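Local structure of ileal bile acid-binding protein (Danio rerio, 3ELX) at residues Y18-G26 with S116-L127. The protein binds bile acids such as cholate and probably carries them, and perhaps fatty acids, through the cytoplasm. Residues are numbered along the deposited sequence; the frame is centred on the assembly and turned at random.
Sequences YEPFCKLIG and STASGAQGTAVL
Phe21 and Leu24 both swing CG anti to the backbone N (chi1 176° and -174°), which sends their side chains from one flank of helix 18-24 onto the inner surface of the hairpin built by strands 116-119 and 124-127. The Phe21 ring lands across the two strands. Leu127 CB lies over one face, 4.2 Å from the ring centroid and 29° off the ring normal, a CH-pi contact in which the two side chains cross at about a right angle. Ala125 O sits at the ring edge, in plane, 3.7 Å from Phe21 CD1, while Ser116 CB approaches obliquely, 3.5 Å from Phe21 CZ.

One turn on, Leu24 divides its two methyls between the strands and the turn. CD2 settles on the paired strands, 3.5 Å from Ala125 CB and 3.8 Å from Ala118 CB. The Leu24 and Gln122 side chains slide past each other in opposite directions, Leu24 CD1 coming 3.4 Å from Gln122 OE1. Ile25 adds CG2, which touches Ala118 CB at 3.7 Å. At the other end Leu127 CD1 rests against Tyr18 CA.

The small Ala125 probably lets the helix approach closely: the axes of helix 18-24 and strand 124-127 come within 6.7 Å. This is the first of the two lid helices of the fatty-acid binding protein barrel, seated on the hairpin of its last two strands. Phe21 also meets Tyr101 edge-to-face; Tyr101 binds cholate in a complex of this protein, so the contact borders a bile-acid site that is empty in this ligand-free model.

Ser116 OG pairs with Gln103 OE1 and Tyr18 OH with Ile32 O, both outside the contact. Most of the close contacts are between carbons, so the helix is probably held here mainly by burial of hydrocarbon rather than by directional bonds.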
loop_
_atom_site.group_PDB
_atom_site.type_symbol
_atom_site.label_atom_id
_atom_site.label_comp_id
_atom_site.label_asym_id
_atom_site.label_seq_id
_atom_site.Cartn_x
_atom_site.Cartn_y
_atom_site.Cartn_z
ATOM N N TYR A 18 -6.657 7.815 -7.932
ATOM C CA TYR A 18 -5.862 6.811 -8.637
ATOM C C TYR A 18 -5.131 7.379 -9.861
ATOM O O TYR A 18 -3.919 7.203 -10.009
ATOM C CB TYR A 18 -6.766 5.628 -9.018
ATOM C CG TYR A 18 -6.184 4.637 -9.998
ATOM C CD1 TYR A 18 -5.293 3.647 -9.580
ATOM C CD2 TYR A 18 -6.569 4.662 -11.336
ATOM C CE1 TYR A 18 -4.779 2.724 -10.492
ATOM C CE2 TYR A 18 -6.068 3.750 -12.246
ATOM C CZ TYR A 18 -5.176 2.790 -11.820
ATOM O OH TYR A 18 -4.690 1.889 -12.740
ATOM N N GLU A 19 -5.860 8.072 -10.727
ATOM C CA GLU A 19 -5.258 8.580 -11.959
ATOM C C GLU A 19 -4.219 9.693 -11.745
ATOM O O GLU A 19 -3.106 9.569 -12.247
ATOM C CB GLU A 19 -6.326 8.945 -12.990
ATOM C CG GLU A 19 -7.162 7.731 -13.357
ATOM C CD GLU A 19 -8.081 7.934 -14.536
ATOM O OE1 GLU A 19 -7.910 8.924 -15.294
ATOM O OE2 GLU A 19 -8.981 7.073 -14.707
ATOM N N PRO A 20 -4.561 10.764 -10.996
ATOM C CA PRO A 20 -3.527 11.777 -10.750
ATOM C C PRO A 20 -2.291 11.248 -10.017
ATOM O O PRO A 20 -1.177 11.672 -10.326
ATOM C CB PRO A 20 -4.249 12.824 -9.891
ATOM C CG PRO A 20 -5.691 12.612 -10.157
ATOM C CD PRO A 20 -5.847 11.142 -10.380
ATOM N N PHE A 21 -2.479 10.330 -9.067
ATOM C CA PHE A 21 -1.348 9.773 -8.328
ATOM C C PHE A 21 -0.448 8.962 -9.259
ATOM O O PHE A 21 0.764 9.147 -9.267
ATOM C CB PHE A 21 -1.808 8.912 -7.143
ATOM C CG PHE A 21 -0.672 8.236 -6.420
ATOM C CD1 PHE A 21 0.039 8.904 -5.427
ATOM C CD2 PHE A 21 -0.300 6.931 -6.745
ATOM C CE1 PHE A 21 1.097 8.279 -4.776
ATOM C CE2 PHE A 21 0.759 6.303 -6.091
ATOM C CZ PHE A 21 1.456 6.983 -5.108
ATOM N N CYS A 22 -1.050 8.075 -10.048
ATOM C CA CYS A 22 -0.280 7.223 -10.945
ATOM C C CYS A 22 0.450 8.055 -12.000
ATOM O O CYS A 22 1.599 7.770 -12.337
ATOM C CB CYS A 22 -1.173 6.174 -11.598
ATOM S SG CYS A 22 -1.700 4.857 -10.492
ATOM N N LYS A 23 -0.213 9.094 -12.497
ATOM C CA LYS A 23 0.407 10.020 -13.446
ATOM C C LYS A 23 1.600 10.753 -12.836
ATOM O O LYS A 23 2.622 10.953 -13.505
ATOM C CB LYS A 23 -0.618 11.022 -13.973
ATOM C CG LYS A 23 -1.583 10.442 -15.005
ATOM C CD LYS A 23 -2.519 11.506 -15.563
ATOM C CE LYS A 23 -3.674 11.804 -14.616
ATOM N NZ LYS A 23 -4.476 12.974 -15.073
ATOM N N LEU A 24 1.479 11.148 -11.570
ATOM C CA LEU A 24 2.544 11.908 -10.914
ATOM C C LEU A 24 3.794 11.058 -10.676
ATOM O O LEU A 24 4.912 11.525 -10.912
ATOM C CB LEU A 24 2.056 12.548 -9.607
ATOM C CG LEU A 24 3.021 13.490 -8.873
ATOM C CD1 LEU A 24 3.416 14.697 -9.723
ATOM C CD2 LEU A 24 2.435 13.942 -7.542
ATOM N N ILE A 25 3.607 9.814 -10.235
ATOM C CA ILE A 25 4.742 8.912 -9.985
ATOM C C ILE A 25 5.253 8.206 -11.256
ATOM O O ILE A 25 6.166 7.379 -11.184
ATOM C CB ILE A 25 4.476 7.886 -8.840
ATOM C CG1 ILE A 25 3.371 6.900 -9.228
ATOM C CG2 ILE A 25 4.182 8.609 -7.516
ATOM C CD1 ILE A 25 3.407 5.586 -8.452
ATOM N N GLY A 26 4.652 8.529 -12.401
ATOM C CA GLY A 26 5.191 8.139 -13.708
ATOM C C GLY A 26 4.711 6.827 -14.300
ATOM O O GLY A 26 5.408 6.224 -15.123
ATOM N N SER A 116 -1.467 6.993 -0.130
ATOM C CA SER A 116 -0.174 7.217 -0.778
ATOM C C SER A 116 -0.081 8.693 -1.161
ATOM O O SER A 116 -0.961 9.226 -1.839
ATOM C CB SER A 116 -0.024 6.337 -2.024
ATOM O OG SER A 116 -0.346 4.977 -1.773
ATOM N N THR A 117 0.988 9.351 -0.722
ATOM C CA THR A 117 1.129 10.790 -0.903
ATOM C C THR A 117 2.399 11.066 -1.691
ATOM O O THR A 117 3.500 10.739 -1.251
ATOM C CB THR A 117 1.182 11.480 0.463
ATOM O OG1 THR A 117 -0.008 11.138 1.187
ATOM C CG2 THR A 117 1.292 13.001 0.316
ATOM N N ALA A 118 2.229 11.644 -2.874
ATOM C CA ALA A 118 3.369 11.994 -3.712
ATOM C C ALA A 118 3.399 13.492 -3.991
ATOM O O ALA A 118 2.376 14.171 -3.909
ATOM C CB ALA A 118 3.336 11.207 -5.001
ATOM N N SER A 119 4.579 13.993 -4.324
ATOM C CA SER A 119 4.773 15.422 -4.487
ATOM C C SER A 119 5.635 15.719 -5.707
ATOM O O SER A 119 6.668 15.083 -5.902
ATOM C CB SER A 119 5.428 15.969 -3.219
ATOM O OG SER A 119 5.954 17.259 -3.421
ATOM N N GLY A 120 5.198 16.679 -6.521
ATOM C CA GLY A 120 5.964 17.102 -7.693
ATOM C C GLY A 120 5.726 18.544 -8.109
ATOM O O GLY A 120 5.301 19.374 -7.300
ATOM N N ALA A 121 6.002 18.829 -9.383
ATOM C CA ALA A 121 5.860 20.166 -9.959
ATOM C C ALA A 121 4.433 20.708 -9.893
ATOM O O ALA A 121 4.220 21.835 -9.433
ATOM C CB ALA A 121 6.368 20.181 -11.400
ATOM N N GLN A 122 3.468 19.915 -10.360
ATOM C CA GLN A 122 2.054 20.322 -10.370
ATOM C C GLN A 122 1.453 20.404 -8.963
ATOM O O GLN A 122 0.384 20.994 -8.763
ATOM C CB GLN A 122 1.206 19.409 -11.274
ATOM C CG GLN A 122 1.466 17.907 -11.137
ATOM C CD GLN A 122 2.458 17.389 -12.170
ATOM O OE1 GLN A 122 3.649 17.245 -11.888
ATOM N NE2 GLN A 122 1.970 17.116 -13.377
ATOM N N GLY A 123 2.150 19.816 -7.995
ATOM C CA GLY A 123 1.713 19.833 -6.610
ATOM C C GLY A 123 1.628 18.429 -6.061
ATOM O O GLY A 123 2.329 17.525 -6.522
ATOM N N THR A 124 0.752 18.254 -5.080
ATOM C CA THR A 124 0.609 16.982 -4.398
ATOM C C THR A 124 -0.430 16.121 -5.111
ATOM O O THR A 124 -1.407 16.636 -5.660
ATOM C CB THR A 124 0.171 17.191 -2.938
ATOM O OG1 THR A 124 -1.135 17.785 -2.914
ATOM C CG2 THR A 124 1.147 18.104 -2.214
ATOM N N ALA A 125 -0.201 14.812 -5.129
ATOM C CA ALA A 125 -1.242 13.872 -5.518
ATOM C C ALA A 125 -1.344 12.797 -4.459
ATOM O O ALA A 125 -0.328 12.270 -3.995
ATOM C CB ALA A 125 -0.969 13.256 -6.877
ATOM N N VAL A 126 -2.583 12.492 -4.092
ATOM C CA VAL A 126 -2.881 11.564 -3.008
ATOM C C VAL A 126 -3.832 10.471 -3.490
ATOM O O VAL A 126 -4.916 10.757 -4.026
ATOM C CB VAL A 126 -3.518 12.283 -1.801
ATOM C CG1 VAL A 126 -3.791 11.294 -0.673
ATOM C CG2 VAL A 126 -2.618 13.410 -1.300
ATOM N N LEU A 127 -3.405 9.227 -3.316
ATOM C CA LEU A 127 -4.248 8.067 -3.561
ATOM C C LEU A 127 -4.738 7.527 -2.218
ATOM O O LEU A 127 -3.935 7.241 -1.328
ATOM C CB LEU A 127 -3.465 6.986 -4.302
ATOM C CG LEU A 127 -4.048 5.575 -4.363
ATOM C CD1 LEU A 127 -5.379 5.538 -5.112
ATOM C CD2 LEU A 127 -3.031 4.624 -5.004
#